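Local coordinates for LbpB B-lobe (Moraxella bovis, PDB 3UAQ), which probably serves as a surface lipoprotein that captures host lactoferrin, its N-lobe pairing a handle domain with a beta barrel, at residues T99-Q113 with V121-D133. Residues are numbered along the deposited sequence; the frame is centred on the assembly and turned at random.
Sequences TKELQERYEGGKIYQ and VKAGWIFTGLRPD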
ATOM      1  N   THR A  99       5.518   5.209  11.324  1.00 23.69           N
ATOM      2  CA  THR A  99       6.524   4.847  10.341  1.00 31.35           C
ATOM      3  C   THR A  99       7.829   5.527  10.720  1.00 37.90           C
ATOM      4  O   THR A  99       8.913   4.949  10.608  1.00 32.66           O
ATOM      5  CB  THR A  99       6.121   5.320   8.942  1.00 32.05           C
ATOM      6  OG1 THR A  99       4.755   4.970   8.686  1.00 34.59           O
ATOM      7  CG2 THR A  99       7.010   4.684   7.890  1.00 34.59           C
ATOM      8  N   LYS A 100       7.711   6.770  11.173  1.00 33.00           N
ATOM      9  CA  LYS A 100       8.868   7.545  11.585  1.00 39.03           C
ATOM     10  C   LYS A 100       9.501   6.912  12.820  1.00 33.64           C
ATOM     11  O   LYS A 100      10.720   6.748  12.888  1.00 35.21           O
ATOM     12  CB  LYS A 100       8.453   8.993  11.859  1.00 50.71           C
ATOM     13  CG  LYS A 100       9.605   9.960  12.067  1.00 57.03           C
ATOM     14  CD  LYS A 100       9.148  11.168  12.885  1.00 64.84           C
ATOM     15  CE  LYS A 100      10.327  11.941  13.482  1.00 64.75           C
ATOM     16  NZ  LYS A 100      10.941  12.931  12.527  1.00 60.73           N
ATOM     17  N   GLU A 101       8.662   6.551  13.785  1.00 32.73           N
ATOM     18  CA  GLU A 101       9.103   5.840  14.981  1.00 39.64           C
ATOM     19  C   GLU A 101       9.959   4.624  14.633  1.00 39.27           C
ATOM     20  O   GLU A 101      11.110   4.508  15.067  1.00 39.51           O
ATOM     21  CB  GLU A 101       7.884   5.375  15.782  1.00 46.23           C
ATOM     22  CG  GLU A 101       7.370   6.366  16.806  1.00 46.93           C
ATOM     23  CD  GLU A 101       7.788   5.996  18.212  1.00 60.89           C
ATOM     24  OE1 GLU A 101       7.839   6.899  19.073  1.00 73.89           O
ATOM     25  OE2 GLU A 101       8.063   4.802  18.456  1.00 60.00           O
ATOM     26  N   LEU A 102       9.385   3.714  13.852  1.00 32.82           N
ATOM     27  CA  LEU A 102      10.075   2.480  13.507  1.00 32.21           C
ATOM     28  C   LEU A 102      11.317   2.750  12.643  1.00 36.57           C
ATOM     29  O   LEU A 102      12.308   2.023  12.723  1.00 36.67           O
ATOM     30  CB  LEU A 102       9.103   1.509  12.833  1.00 27.59           C
ATOM     31  CG  LEU A 102       7.889   1.160  13.709  1.00 28.22           C
ATOM     32  CD1 LEU A 102       6.726   0.630  12.881  1.00 41.26           C
ATOM     33  CD2 LEU A 102       8.262   0.178  14.824  1.00 24.39           C
ATOM     34  N   GLN A 103      11.270   3.809  11.838  1.00 35.52           N
ATOM     35  CA  GLN A 103      12.426   4.207  11.039  1.00 28.39           C
ATOM     36  C   GLN A 103      13.586   4.647  11.923  1.00 38.03           C
ATOM     37  O   GLN A 103      14.751   4.393  11.605  1.00 40.65           O
ATOM     38  CB  GLN A 103      12.059   5.334  10.075  1.00 22.27           C
ATOM     39  CG  GLN A 103      11.619   4.852   8.700  1.00 35.93           C
ATOM     40  CD  GLN A 103      11.034   5.967   7.850  1.00 42.56           C
ATOM     41  OE1 GLN A 103      10.662   7.027   8.361  1.00 45.62           O
ATOM     42  NE2 GLN A 103      10.950   5.731   6.546  1.00 37.24           N
ATOM     43  N   GLU A 104      13.263   5.312  13.028  1.00 38.44           N
ATOM     44  CA  GLU A 104      14.280   5.817  13.946  1.00 37.94           C
ATOM     45  C   GLU A 104      14.833   4.726  14.871  1.00 38.21           C
ATOM     46  O   GLU A 104      16.038   4.672  15.126  1.00 31.46           O
ATOM     47  CB  GLU A 104      13.725   6.984  14.772  1.00 37.43           C
ATOM     48  CG  GLU A 104      14.231   8.354  14.328  1.00 50.51           C
ATOM     49  CD  GLU A 104      13.114   9.327  13.971  1.00 69.61           C
ATOM     50  OE1 GLU A 104      12.122   9.427  14.729  1.00 70.93           O
ATOM     51  OE2 GLU A 104      13.234  10.001  12.925  1.00 72.45           O
ATOM     52  N   ARG A 105      13.955   3.856  15.366  1.00 41.15           N
ATOM     53  CA  ARG A 105      14.353   2.859  16.364  1.00 33.09           C
ATOM     54  C   ARG A 105      14.903   1.587  15.736  1.00 28.16           C
ATOM     55  O   ARG A 105      15.677   0.856  16.358  1.00 39.53           O
ATOM     56  CB  ARG A 105      13.173   2.505  17.272  1.00 31.41           C
ATOM     57  CG  ARG A 105      12.376   3.704  17.728  1.00 30.05           C
ATOM     58  CD  ARG A 105      11.817   3.486  19.117  1.00 30.56           C
ATOM     59  NE  ARG A 105      10.387   3.189  19.123  1.00 33.04           N
ATOM     60  CZ  ARG A 105       9.867   2.006  19.438  1.00 37.54           C
ATOM     61  NH1 ARG A 105      10.660   0.994  19.766  1.00 45.25           N
ATOM     62  NH2 ARG A 105       8.554   1.834  19.424  1.00 36.91           N
ATOM     63  N   TYR A 106      14.487   1.316  14.505  1.00 28.33           N
ATOM     64  CA  TYR A 106      14.940   0.133  13.788  1.00 31.73           C
ATOM     65  C   TYR A 106      15.443   0.592  12.426  1.00 40.54           C
ATOM     66  O   TYR A 106      14.749   0.500  11.415  1.00 42.83           O
ATOM     67  CB  TYR A 106      13.806  -0.887  13.692  1.00 30.38           C
ATOM     68  CG  TYR A 106      13.372  -1.411  15.048  1.00 27.32           C
ATOM     69  CD1 TYR A 106      14.097  -2.405  15.690  1.00  8.42           C
ATOM     70  CD2 TYR A 106      12.243  -0.911  15.687  1.00 23.23           C
ATOM     71  CE1 TYR A 106      13.705  -2.898  16.938  1.00 32.14           C
ATOM     72  CE2 TYR A 106      11.843  -1.398  16.939  1.00 27.61           C
ATOM     73  CZ  TYR A 106      12.579  -2.392  17.558  1.00 32.27           C
ATOM     74  OH  TYR A 106      12.201  -2.886  18.792  1.00 33.39           O
ATOM     75  N   GLU A 107      16.672   1.095  12.437  1.00 47.70           N
ATOM     76  CA  GLU A 107      17.206   1.979  11.407  1.00 56.23           C
ATOM     77  C   GLU A 107      16.994   1.544   9.954  1.00 64.23           C
ATOM     78  O   GLU A 107      16.320   2.237   9.196  1.00 79.37           O
ATOM     79  CB  GLU A 107      18.690   2.209  11.660  1.00 72.97           C
ATOM     80  CG  GLU A 107      19.373   3.056  10.599  1.00 88.16           C
ATOM     81  CD  GLU A 107      20.877   2.925  10.652  1.00 97.21           C
ATOM     82  OE1 GLU A 107      21.487   2.628   9.603  1.00 93.55           O
ATOM     83  OE2 GLU A 107      21.440   3.107  11.754  1.00100.89           O
ATOM     84  N   GLY A 108      17.598   0.429   9.548  1.00 50.25           N
ATOM     85  CA  GLY A 108      17.457  -0.045   8.176  1.00 42.99           C
ATOM     86  C   GLY A 108      16.449  -1.180   8.094  1.00 41.03           C
ATOM     87  O   GLY A 108      16.581  -2.100   7.287  1.00 42.78           O
ATOM     88  N   GLY A 109      15.438  -1.121   8.952  1.00 33.68           N
ATOM     89  CA  GLY A 109      14.463  -2.190   9.049  1.00 27.43           C
ATOM     90  C   GLY A 109      13.343  -2.020   8.051  1.00 35.21           C
ATOM     91  O   GLY A 109      12.803  -0.921   7.901  1.00 40.09           O
ATOM     92  N   LYS A 110      13.000  -3.109   7.366  1.00 30.46           N
ATOM     93  CA  LYS A 110      11.892  -3.109   6.413  1.00 23.29           C
ATOM     94  C   LYS A 110      10.567  -3.055   7.162  1.00 33.67           C
ATOM     95  O   LYS A 110      10.338  -3.836   8.093  1.00 38.79           O
ATOM     96  CB  LYS A 110      11.954  -4.346   5.513  1.00 12.01           C
ATOM     97  CG  LYS A 110      10.691  -4.612   4.682  1.00 33.40           C
ATOM     98  CD  LYS A 110      10.705  -3.905   3.318  1.00 54.51           C
ATOM     99  CE  LYS A 110       9.590  -4.417   2.388  1.00 54.73           C
ATOM    100  NZ  LYS A 110       8.445  -3.462   2.210  1.00 42.25           N
ATOM    101  N   ILE A 111       9.705  -2.126   6.757  1.00 37.23           N
ATOM    102  CA  ILE A 111       8.421  -1.910   7.426  1.00 31.71           C
ATOM    103  C   ILE A 111       7.248  -2.520   6.659  1.00 36.14           C
ATOM    104  O   ILE A 111       7.055  -2.238   5.473  1.00 33.35           O
ATOM    105  CB  ILE A 111       8.155  -0.404   7.635  1.00 27.96           C
ATOM    106  CG1 ILE A 111       9.081   0.146   8.728  1.00 33.71           C
ATOM    107  CG2 ILE A 111       6.701  -0.164   7.995  1.00 27.58           C
ATOM    108  CD1 ILE A 111       9.404   1.616   8.588  1.00 35.52           C
ATOM    109  N   TYR A 112       6.468  -3.355   7.343  1.00 39.35           N
ATOM    110  CA  TYR A 112       5.268  -3.933   6.748  1.00 26.72           C
ATOM    111  C   TYR A 112       4.023  -3.300   7.354  1.00 33.67           C
ATOM    112  O   TYR A 112       3.965  -3.037   8.560  1.00 38.75           O
ATOM    113  CB  TYR A 112       5.233  -5.448   6.945  1.00 26.56           C
ATOM    114  CG  TYR A 112       6.437  -6.160   6.378  1.00 34.63           C
ATOM    115  CD1 TYR A 112       6.422  -6.675   5.087  1.00 28.11           C
ATOM    116  CD2 TYR A 112       7.593  -6.322   7.133  1.00 36.79           C
ATOM    117  CE1 TYR A 112       7.534  -7.332   4.560  1.00 38.21           C
ATOM    118  CE2 TYR A 112       8.708  -6.977   6.615  1.00 37.12           C
ATOM    119  CZ  TYR A 112       8.673  -7.476   5.329  1.00 41.51           C
ATOM    120  OH  TYR A 112       9.776  -8.123   4.815  1.00 43.21           O
ATOM    121  N   GLN A 113       3.024  -3.067   6.515  1.00 32.08           N
ATOM    122  CA  GLN A 113       1.820  -2.384   6.957  1.00 28.68           C
ATOM    123  C   GLN A 113       0.617  -2.809   6.131  1.00 37.06           C
ATOM    124  O   GLN A 113       0.763  -3.340   5.025  1.00 36.23           O
ATOM    125  CB  GLN A 113       2.013  -0.872   6.856  1.00 28.96           C
ATOM    126  CG  GLN A 113       2.625  -0.421   5.531  1.00 29.33           C
ATOM    127  CD  GLN A 113       2.812   1.081   5.452  1.00 43.04           C
ATOM    128  OE1 GLN A 113       1.856   1.847   5.604  1.00 42.11           O
ATOM    129  NE2 GLN A 113       4.049   1.513   5.214  1.00 54.69           N
ATOM    130  N   VAL A 121     -11.270   5.836   5.693  1.00 51.31           N
ATOM    131  CA  VAL A 121     -10.999   5.031   6.878  1.00 39.50           C
ATOM    132  C   VAL A 121      -9.710   4.213   6.783  1.00 50.01           C
ATOM    133  O   VAL A 121      -9.317   3.749   5.707  1.00 56.53           O
ATOM    134  CB  VAL A 121     -12.192   4.102   7.170  1.00 31.54           C
ATOM    135  CG1 VAL A 121     -11.726   2.710   7.561  1.00 34.98           C
ATOM    136  CG2 VAL A 121     -13.084   4.700   8.238  1.00 34.60           C
ATOM    137  N   LYS A 122      -9.063   4.043   7.930  1.00 47.34           N
ATOM    138  CA  LYS A 122      -7.911   3.165   8.049  1.00 49.38           C
ATOM    139  C   LYS A 122      -8.088   2.246   9.251  1.00 48.24           C
ATOM    140  O   LYS A 122      -8.639   2.645  10.272  1.00 54.87           O
ATOM    141  CB  LYS A 122      -6.636   3.987   8.209  1.00 51.84           C
ATOM    142  CG  LYS A 122      -6.633   5.279   7.413  1.00 63.61           C
ATOM    143  CD  LYS A 122      -5.224   5.694   7.031  1.00 66.27           C
ATOM    144  CE  LYS A 122      -5.257   6.749   5.947  1.00 70.37           C
ATOM    145  NZ  LYS A 122      -4.159   6.554   4.965  1.00 76.37           N
ATOM    146  N   ALA A 123      -7.628   1.011   9.122  1.00 39.24           N
ATOM    147  CA  ALA A 123      -7.569   0.098  10.255  1.00 28.50           C
ATOM    148  C   ALA A 123      -6.630  -1.027   9.890  1.00 32.84           C
ATOM    149  O   ALA A 123      -6.732  -1.602   8.803  1.00 34.74           O
ATOM    150  CB  ALA A 123      -8.944  -0.457  10.579  1.00 20.29           C
ATOM    151  N   GLY A 124      -5.704  -1.338  10.789  1.00 35.82           N
ATOM    152  CA  GLY A 124      -4.777  -2.422  10.528  1.00 31.85           C
ATOM    153  C   GLY A 124      -3.571  -2.404  11.434  1.00 29.54           C
ATOM    154  O   GLY A 124      -3.678  -2.107  12.625  1.00 27.73           O
ATOM    155  N   TRP A 125      -2.416  -2.724  10.862  1.00 32.08           N
ATOM    156  CA  TRP A 125      -1.188  -2.793  11.631  1.00 26.92           C
ATOM    157  C   TRP A 125      -0.013  -2.213  10.865  1.00 35.36           C
ATOM    158  O   TRP A 125      -0.139  -1.832   9.701  1.00 32.96           O
ATOM    159  CB  TRP A 125      -0.893  -4.244  12.009  1.00 23.58           C
ATOM    160  CG  TRP A 125      -1.132  -5.218  10.891  1.00 30.39           C
ATOM    161  CD1 TRP A 125      -2.226  -6.017  10.719  1.00 32.02           C
ATOM    162  CD2 TRP A 125      -0.257  -5.497   9.793  1.00 35.48           C
ATOM    163  NE1 TRP A 125      -2.086  -6.781   9.586  1.00 27.09           N
ATOM    164  CE2 TRP A 125      -0.885  -6.480   8.996  1.00 32.34           C
ATOM    165  CE3 TRP A 125       0.998  -5.017   9.408  1.00 32.25           C
ATOM    166  CZ2 TRP A 125      -0.302  -6.989   7.837  1.00 22.57           C
ATOM    167  CZ3 TRP A 125       1.577  -5.524   8.258  1.00 30.41           C
ATOM    168  CH2 TRP A 125       0.925  -6.499   7.485  1.00 31.11           C
ATOM    169  N   ILE A 126       1.130  -2.155  11.539  1.00 40.93           N
ATOM    170  CA  ILE A 126       2.375  -1.738  10.916  1.00 29.82           C
ATOM    171  C   ILE A 126       3.504  -2.122  11.849  1.00 20.08           C
ATOM    172  O   ILE A 126       3.453  -1.801  13.034  1.00 32.87           O
ATOM    173  CB  ILE A 126       2.386  -0.220  10.678  1.00 38.26           C
ATOM    174  CG1 ILE A 126       3.782   0.264  10.279  1.00 34.52           C
ATOM    175  CG2 ILE A 126       1.893   0.506  11.919  1.00 35.34           C
ATOM    176  CD1 ILE A 126       3.786   1.690   9.767  1.00 32.43           C
ATOM    177  N   PHE A 127       4.512  -2.818  11.328  1.00 22.52           N
ATOM    178  CA  PHE A 127       5.577  -3.361  12.178  1.00 26.20           C
ATOM    179  C   PHE A 127       6.925  -3.555  11.473  1.00 32.70           C
ATOM    180  O   PHE A 127       7.000  -3.635  10.240  1.00 33.48           O
ATOM    181  CB  PHE A 127       5.146  -4.705  12.766  1.00 10.96           C
ATOM    182  CG  PHE A 127       5.162  -5.829  11.771  1.00 22.51           C
ATOM    183  CD1 PHE A 127       6.259  -6.671  11.671  1.00 30.52           C
ATOM    184  CD2 PHE A 127       4.084  -6.039  10.923  1.00 29.69           C
ATOM    185  CE1 PHE A 127       6.278  -7.711  10.743  1.00 32.82           C
ATOM    186  CE2 PHE A 127       4.095  -7.077   9.994  1.00 30.74           C
ATOM    187  CZ  PHE A 127       5.192  -7.915   9.903  1.00 29.75           C
ATOM    188  N   THR A 128       7.987  -3.621  12.274  1.00 36.38           N
ATOM    189  CA  THR A 128       9.287  -4.099  11.814  1.00 33.50           C
ATOM    190  C   THR A 128       9.664  -5.244  12.729  1.00 37.17           C
ATOM    191  O   THR A 128       9.217  -5.297  13.885  1.00 53.50           O
ATOM    192  CB  THR A 128      10.390  -3.040  11.939  1.00 46.11           C
ATOM    193  OG1 THR A 128       9.809  -1.733  12.030  1.00 72.50           O
ATOM    194  CG2 THR A 128      11.315  -3.110  10.732  1.00 38.45           C
ATOM    195  N   GLY A 129      10.507  -6.145  12.237  1.00 22.41           N
ATOM    196  CA  GLY A 129      10.641  -7.453  12.846  1.00 26.36           C
ATOM    197  C   GLY A 129       9.692  -8.301  12.021  1.00 52.55           C
ATOM    198  O   GLY A 129       9.726  -8.252  10.781  1.00 66.49           O
ATOM    199  N   LEU A 130       8.872  -9.118  12.668  1.00 51.88           N
ATOM    200  CA  LEU A 130       9.005  -9.481  14.065  1.00 38.59           C
ATOM    201  C   LEU A 130       9.258 -10.978  14.003  1.00 43.55           C
ATOM    202  O   LEU A 130       8.322 -11.784  14.121  1.00 37.40           O
ATOM    203  CB  LEU A 130       7.707  -9.204  14.824  1.00 27.67           C
ATOM    204  CG  LEU A 130       7.480  -7.766  15.290  1.00 25.14           C
ATOM    205  CD1 LEU A 130       5.999  -7.383  15.278  1.00 12.50           C
ATOM    206  CD2 LEU A 130       8.076  -7.594  16.676  1.00 31.94           C
ATOM    207  N   ARG A 131      10.514 -11.342  13.754  1.00 40.93           N
ATOM    208  CA  ARG A 131      10.896 -12.740  13.570  1.00 37.46           C
ATOM    209  C   ARG A 131      11.427 -13.310  14.875  1.00 49.57           C
ATOM    210  O   ARG A 131      12.576 -13.055  15.243  1.00 58.95           O
ATOM    211  CB  ARG A 131      11.952 -12.868  12.475  1.00 46.05           C
ATOM    212  CG  ARG A 131      11.400 -12.802  11.056  1.00 54.76           C
ATOM    213  CD  ARG A 131      12.522 -12.819  10.028  1.00 68.78           C
ATOM    214  NE  ARG A 131      13.400 -11.663  10.185  1.00 87.23           N
ATOM    215  CZ  ARG A 131      13.082 -10.431   9.800  1.00 97.94           C
ATOM    216  NH1 ARG A 131      11.905 -10.194   9.235  1.00102.85           N
ATOM    217  NH2 ARG A 131      13.936  -9.432   9.979  1.00 96.87           N
ATOM    218  N   PRO A 132      10.581 -14.079  15.582  1.00 51.93           N
ATOM    219  CA  PRO A 132      10.818 -14.574  16.945  1.00 48.10           C
ATOM    220  C   PRO A 132      12.121 -15.366  17.086  1.00 38.86           C
ATOM    221  O   PRO A 132      12.680 -15.431  18.188  1.00 43.17           O
ATOM    222  CB  PRO A 132       9.597 -15.466  17.204  1.00 46.23           C
ATOM    223  CG  PRO A 132       8.529 -14.904  16.314  1.00 37.69           C
ATOM    224  CD  PRO A 132       9.270 -14.511  15.068  1.00 50.12           C
ATOM    225  N   ASP A 133      12.593 -15.955  15.990  1.00 26.89           N
ATOM    226  CA  ASP A 133      13.880 -16.646  15.988  1.00 34.01           C
ATOM    227  C   ASP A 133      14.996 -15.650  16.286  1.00 37.01           C
ATOM    228  O   ASP A 133      16.079 -16.019  16.741  1.00 47.80           O
ATOM    229  CB  ASP A 133      14.128 -17.320  14.634  1.00 39.74           C
ATOM    230  CG  ASP A 133      13.969 -16.357  13.458  1.00 58.03           C
ATOM    231  OD1 ASP A 133      12.935 -15.655  13.392  1.00 66.07           O
ATOM    232  OD2 ASP A 133      14.874 -16.298  12.596  1.00 54.52           O
TER
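Y112 O accepts a hydrogen bond from F127 N at 2.8 Å, and Y112 N returns a bond to F127 O at 3.0 Å, closing the hydrogen-bonded pair of an antiparallel beta hairpin in the handle domain of the N-lobe. I126 CA adds a weaker CA-H...O contact to the same Y112 O. Q113 and I126 form the adjoining non-hydrogen-bonded pair.

The two faces of the hairpin differ. On one, Y112 and F127 lie with their ring planes only 24° apart but slid past each other, and CE2 of F127 lies 3.6 Å from Y112 CB, an oblique approach. F127 gets there because its CG sits between backbone N and carbonyl carbon (chi1 74°), and its ring stacks on F221. The long indole of W125 turns its edge to the backbone of the partner strand, its CZ3 3.4 Å from Q113 CA.

I126 points to the other face, toward helix 95-105, where a branched aliphatic chain fills the angle between helix and hairpin: its CG1 touches I111 CG2 at 3.7 Å and L102 CD1 at 3.9 Å. Helix 99-105 and strand 121-128 run nearly parallel, at 8°. T99 spends its hydroxyl on L95 O within the helix, and its OG1 still packs against I126 CD1. The short, beta-branched T128 packs under L102, its OG1 3.4 Å from L102 CB.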